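Local coordinates for alpha-actinin-like protein 1 (Schizosaccharomyces pombe, PDB 5BVR) that binds actin filaments through paired calponin-homology domains and helps to form and organise the actin ring in cytokinesis, at residues 35-45 and 96-107. Numbering follows the deposited sequence.
Sequences LRKDLSDGILL and IVDGNLKLILGL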
loop_
_atom_site.group_PDB
_atom_site.type_symbol
_atom_site.label_atom_id
_atom_site.label_comp_id
_atom_site.label_asym_id
_atom_site.label_seq_id
_atom_site.Cartn_x
_atom_site.Cartn_y
_atom_site.Cartn_z
ATOM N N LEU A 35 -9.901 3.645 10.971
ATOM C CA LEU A 35 -10.250 4.546 9.879
ATOM C C LEU A 35 -11.692 5.036 9.930
ATOM O O LEU A 35 -12.021 5.998 9.242
ATOM C CB LEU A 35 -9.978 3.875 8.532
ATOM C CG LEU A 35 -8.503 3.816 8.130
ATOM C CD1 LEU A 35 -8.349 2.904 6.918
ATOM C CD2 LEU A 35 -7.970 5.206 7.831
ATOM N N ARG A 36 -12.537 4.409 10.737
ATOM C CA ARG A 36 -13.910 4.887 10.887
ATOM C C ARG A 36 -13.962 6.197 11.645
ATOM O O ARG A 36 -14.879 6.998 11.446
ATOM C CB ARG A 36 -14.779 3.870 11.625
ATOM C CG ARG A 36 -15.083 2.640 10.830
ATOM C CD ARG A 36 -15.961 1.671 11.605
ATOM N NE ARG A 36 -16.217 0.462 10.825
ATOM C CZ ARG A 36 -16.797 -0.638 11.294
ATOM N NH1 ARG A 36 -17.202 -0.704 12.560
ATOM N NH2 ARG A 36 -16.975 -1.679 10.491
ATOM N N LYS A 37 -12.986 6.412 12.520
ATOM C CA LYS A 37 -13.043 7.534 13.446
ATOM C C LYS A 37 -11.873 8.490 13.321
ATOM O O LYS A 37 -12.034 9.696 13.503
ATOM C CB LYS A 37 -13.090 7.016 14.892
ATOM C CG LYS A 37 -14.348 6.243 15.250
ATOM C CD LYS A 37 -15.567 7.150 15.341
ATOM C CE LYS A 37 -16.841 6.350 15.618
ATOM N NZ LYS A 37 -17.115 5.335 14.546
ATOM N N ASP A 38 -10.692 7.962 12.999
ATOM C CA ASP A 38 -9.463 8.732 13.215
ATOM C C ASP A 38 -9.170 9.781 12.140
ATOM O O ASP A 38 -8.259 10.587 12.304
ATOM C CB ASP A 38 -8.252 7.813 13.383
ATOM C CG ASP A 38 -8.344 6.942 14.632
ATOM O OD1 ASP A 38 -9.182 7.222 15.516
ATOM O OD2 ASP A 38 -7.573 5.977 14.729
ATOM N N LEU A 39 -9.923 9.776 11.046
ATOM C CA LEU A 39 -9.765 10.795 10.009
ATOM C C LEU A 39 -10.836 11.873 10.089
ATOM O O LEU A 39 -10.818 12.797 9.294
ATOM C CB LEU A 39 -9.840 10.185 8.614
ATOM C CG LEU A 39 -8.895 9.018 8.338
ATOM C CD1 LEU A 39 -8.998 8.608 6.869
ATOM C CD2 LEU A 39 -7.481 9.348 8.703
ATOM N N SER A 40 -11.775 11.729 11.013
ATOM C CA SER A 40 -12.963 12.575 11.028
ATOM C C SER A 40 -12.715 14.056 11.176
ATOM O O SER A 40 -13.501 14.830 10.657
ATOM C CB SER A 40 -13.941 12.061 12.061
ATOM O OG SER A 40 -14.408 10.786 11.632
ATOM N N ASP A 41 -11.623 14.457 11.824
ATOM C CA ASP A 41 -11.343 15.890 11.974
ATOM C C ASP A 41 -10.464 16.474 10.871
ATOM O O ASP A 41 -10.112 17.664 10.905
ATOM C CB ASP A 41 -10.758 16.200 13.359
ATOM C CG ASP A 41 -9.379 15.601 13.584
ATOM O OD1 ASP A 41 -8.679 15.229 12.614
ATOM O OD2 ASP A 41 -8.989 15.494 14.771
ATOM N N GLY A 42 -10.097 15.642 9.901
ATOM C CA GLY A 42 -9.364 16.099 8.733
ATOM C C GLY A 42 -7.865 16.237 8.888
ATOM O O GLY A 42 -7.172 16.380 7.875
ATOM N N ILE A 43 -7.348 16.181 10.113
ATOM C CA ILE A 43 -5.951 16.550 10.339
ATOM C C ILE A 43 -4.991 15.504 9.755
ATOM O O ILE A 43 -4.039 15.856 9.065
ATOM C CB ILE A 43 -5.658 16.773 11.821
ATOM C CG1 ILE A 43 -6.379 18.037 12.284
ATOM C CG2 ILE A 43 -4.144 16.894 12.087
ATOM C CD1 ILE A 43 -6.412 18.183 13.779
ATOM N N LEU A 44 -5.228 14.225 10.039
ATOM C CA LEU A 44 -4.299 13.198 9.561
ATOM C C LEU A 44 -4.355 13.061 8.048
ATOM O O LEU A 44 -3.343 12.757 7.404
ATOM C CB LEU A 44 -4.550 11.867 10.243
ATOM C CG LEU A 44 -4.218 11.829 11.736
ATOM C CD1 LEU A 44 -4.418 10.436 12.262
ATOM C CD2 LEU A 44 -2.805 12.328 12.064
ATOM N N LEU A 45 -5.526 13.293 7.467
ATOM C CA LEU A 45 -5.631 13.298 6.015
ATOM C C LEU A 45 -4.802 14.438 5.419
ATOM O O LEU A 45 -4.033 14.249 4.488
ATOM C CB LEU A 45 -7.089 13.402 5.593
ATOM C CG LEU A 45 -7.422 13.310 4.117
ATOM C CD1 LEU A 45 -6.847 12.021 3.529
ATOM C CD2 LEU A 45 -8.944 13.374 3.947
ATOM N N ILE A 96 -16.503 11.745 5.277
ATOM C CA ILE A 96 -15.301 11.493 6.051
ATOM C C ILE A 96 -15.523 11.847 7.523
ATOM O O ILE A 96 -15.199 11.060 8.408
ATOM C CB ILE A 96 -14.073 12.217 5.443
ATOM C CG1 ILE A 96 -13.831 11.698 4.013
ATOM C CG2 ILE A 96 -12.855 12.009 6.298
ATOM C CD1 ILE A 96 -12.869 12.520 3.208
ATOM N N VAL A 97 -16.086 13.030 7.777
ATOM C CA VAL A 97 -16.366 13.460 9.146
ATOM C C VAL A 97 -17.224 12.421 9.876
ATOM O O VAL A 97 -16.969 12.133 11.046
ATOM C CB VAL A 97 -17.019 14.861 9.185
ATOM C CG1 VAL A 97 -17.473 15.242 10.615
ATOM C CG2 VAL A 97 -16.055 15.890 8.616
ATOM N N ASP A 98 -18.182 11.817 9.165
ATOM C CA ASP A 98 -19.102 10.842 9.760
ATOM C C ASP A 98 -18.689 9.386 9.593
ATOM O O ASP A 98 -19.456 8.481 9.943
ATOM C CB ASP A 98 -20.499 11.074 9.203
ATOM C CG ASP A 98 -21.087 12.400 9.652
ATOM O OD1 ASP A 98 -20.718 12.866 10.747
ATOM O OD2 ASP A 98 -21.913 12.923 8.899
ATOM N N GLY A 99 -17.481 9.150 9.083
ATOM C CA GLY A 99 -16.904 7.818 9.135
ATOM C C GLY A 99 -17.511 6.783 8.217
ATOM O O GLY A 99 -17.682 5.631 8.620
ATOM N N ASN A 100 -17.841 7.171 6.995
ATOM C CA ASN A 100 -18.276 6.213 5.989
ATOM C C ASN A 100 -17.059 5.385 5.558
ATOM O O ASN A 100 -16.267 5.820 4.723
ATOM C CB ASN A 100 -18.899 6.932 4.797
ATOM C CG ASN A 100 -19.535 5.974 3.801
ATOM O OD1 ASN A 100 -18.980 4.920 3.470
ATOM N ND2 ASN A 100 -20.733 6.329 3.341
ATOM N N LEU A 101 -16.900 4.203 6.148
ATOM C CA LEU A 101 -15.707 3.387 5.921
ATOM C C LEU A 101 -15.543 3.007 4.448
ATOM O O LEU A 101 -14.433 3.060 3.914
ATOM C CB LEU A 101 -15.715 2.150 6.820
ATOM C CG LEU A 101 -14.455 1.293 6.679
ATOM C CD1 LEU A 101 -13.178 2.022 7.100
ATOM C CD2 LEU A 101 -14.667 0.048 7.503
ATOM N N LYS A 102 -16.617 2.637 3.761
ATOM C CA LYS A 102 -16.504 2.272 2.352
ATOM C C LYS A 102 -15.894 3.408 1.535
ATOM O O LYS A 102 -14.970 3.203 0.733
ATOM C CB LYS A 102 -17.872 1.916 1.778
ATOM C CG LYS A 102 -17.825 1.468 0.325
ATOM C CD LYS A 102 -19.227 1.380 -0.248
ATOM C CE LYS A 102 -19.206 0.947 -1.695
ATOM N NZ LYS A 102 -18.721 -0.451 -1.829
ATOM N N LEU A 103 -16.396 4.619 1.758
ATOM C CA LEU A 103 -15.926 5.755 0.973
ATOM C C LEU A 103 -14.526 6.151 1.399
ATOM O O LEU A 103 -13.716 6.530 0.570
ATOM C CB LEU A 103 -16.898 6.927 1.086
ATOM C CG LEU A 103 -18.281 6.662 0.485
ATOM C CD1 LEU A 103 -19.158 7.906 0.623
ATOM C CD2 LEU A 103 -18.183 6.262 -0.970
ATOM N N ILE A 104 -14.220 6.005 2.676
ATOM C CA ILE A 104 -12.883 6.280 3.176
ATOM C C ILE A 104 -11.851 5.331 2.553
ATOM O O ILE A 104 -10.804 5.777 2.102
ATOM C CB ILE A 104 -12.853 6.230 4.713
ATOM C CG1 ILE A 104 -13.526 7.496 5.284
ATOM C CG2 ILE A 104 -11.416 6.142 5.210
ATOM C CD1 ILE A 104 -13.839 7.409 6.756
ATOM N N LEU A 105 -12.159 4.034 2.497
ATOM C CA LEU A 105 -11.225 3.076 1.894
ATOM C C LEU A 105 -11.051 3.375 0.428
ATOM O O LEU A 105 -9.931 3.237 -0.090
ATOM C CB LEU A 105 -11.681 1.638 2.099
ATOM C CG LEU A 105 -11.643 1.176 3.558
ATOM C CD1 LEU A 105 -12.147 -0.252 3.646
ATOM C CD2 LEU A 105 -10.253 1.310 4.201
ATOM N N GLY A 106 -12.132 3.752 -0.255
ATOM C CA GLY A 106 -12.069 4.181 -1.647
ATOM C C GLY A 106 -11.126 5.351 -1.870
ATOM O O GLY A 106 -10.348 5.380 -2.819
ATOM N N LEU A 107 -11.217 6.329 -0.986
ATOM C CA LEU A 107 -10.376 7.489 -1.086
ATOM C C LEU A 107 -8.912 7.128 -0.862
ATOM O O LEU A 107 -8.047 7.574 -1.607
ATOM C CB LEU A 107 -10.814 8.541 -0.082
ATOM C CG LEU A 107 -10.055 9.869 -0.134
ATOM C CD1 LEU A 107 -10.189 10.526 -1.487
ATOM C CD2 LEU A 107 -10.555 10.779 0.965
#
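Leu-35 and Leu-39 pack against Ile-104 on the buried side of this contact. CD1 of Leu-39 meets CG2 of Ile-104 at 3.8 Å, and the two side chains run past each other in opposite directions. CG1 of Ile-104 is anti to its carbonyl carbon (chi1 -74°), and with chi2 extended CD1 reaches the carbonyl oxygen of Leu-35, 3.4 Å away. CD1 of Leu-35 touches CD2 of Leu-105 at 3.7 Å. At the start of helix 43-53, Leu-45 crosses Ile-96 at about a right angle, with methyl CD2 against methyl CD1. Phe-20 of helix 11-25 and Val-74 and Leu-78 of helix 67-83 continue this core.

The backbones come closest where helix 93-97 ends. Gly-99 is the C-prime residue of a Schellman motif, and its positive phi (72°) turns the chain toward helix 101-117. Its CA lies 3.2 Å from the carbonyl oxygen of Arg-36, so the two backbones touch directly. Ser-40 sits alongside, with OG 3.0 Å from the carbonyl oxygen of Val-97. Its own carbonyl oxygen receives a CA-H...O contact from Val-97.

The outer side is looser. The exposed Arg-36 chain is extended from CG to NE and lies across Leu-101. Methyl CD2 of Leu-101 meets the guanidinium at its edge, in plane, 3.7 Å from NE. The methyl offers the guanidinium van der Waals contact, and no salt bridge forms between the two segments here.

The contact joins the loop before helix 43-53, and the start of that helix, to the end of helix 93-97, the turn after it and the first turns of helix 101-117 in the first calponin-homology domain. Residues 96-107 belong to the actin-binding region. The chemistry implies that apolar packing and close backbone fit, rather than salt bridges, hold these two parts together.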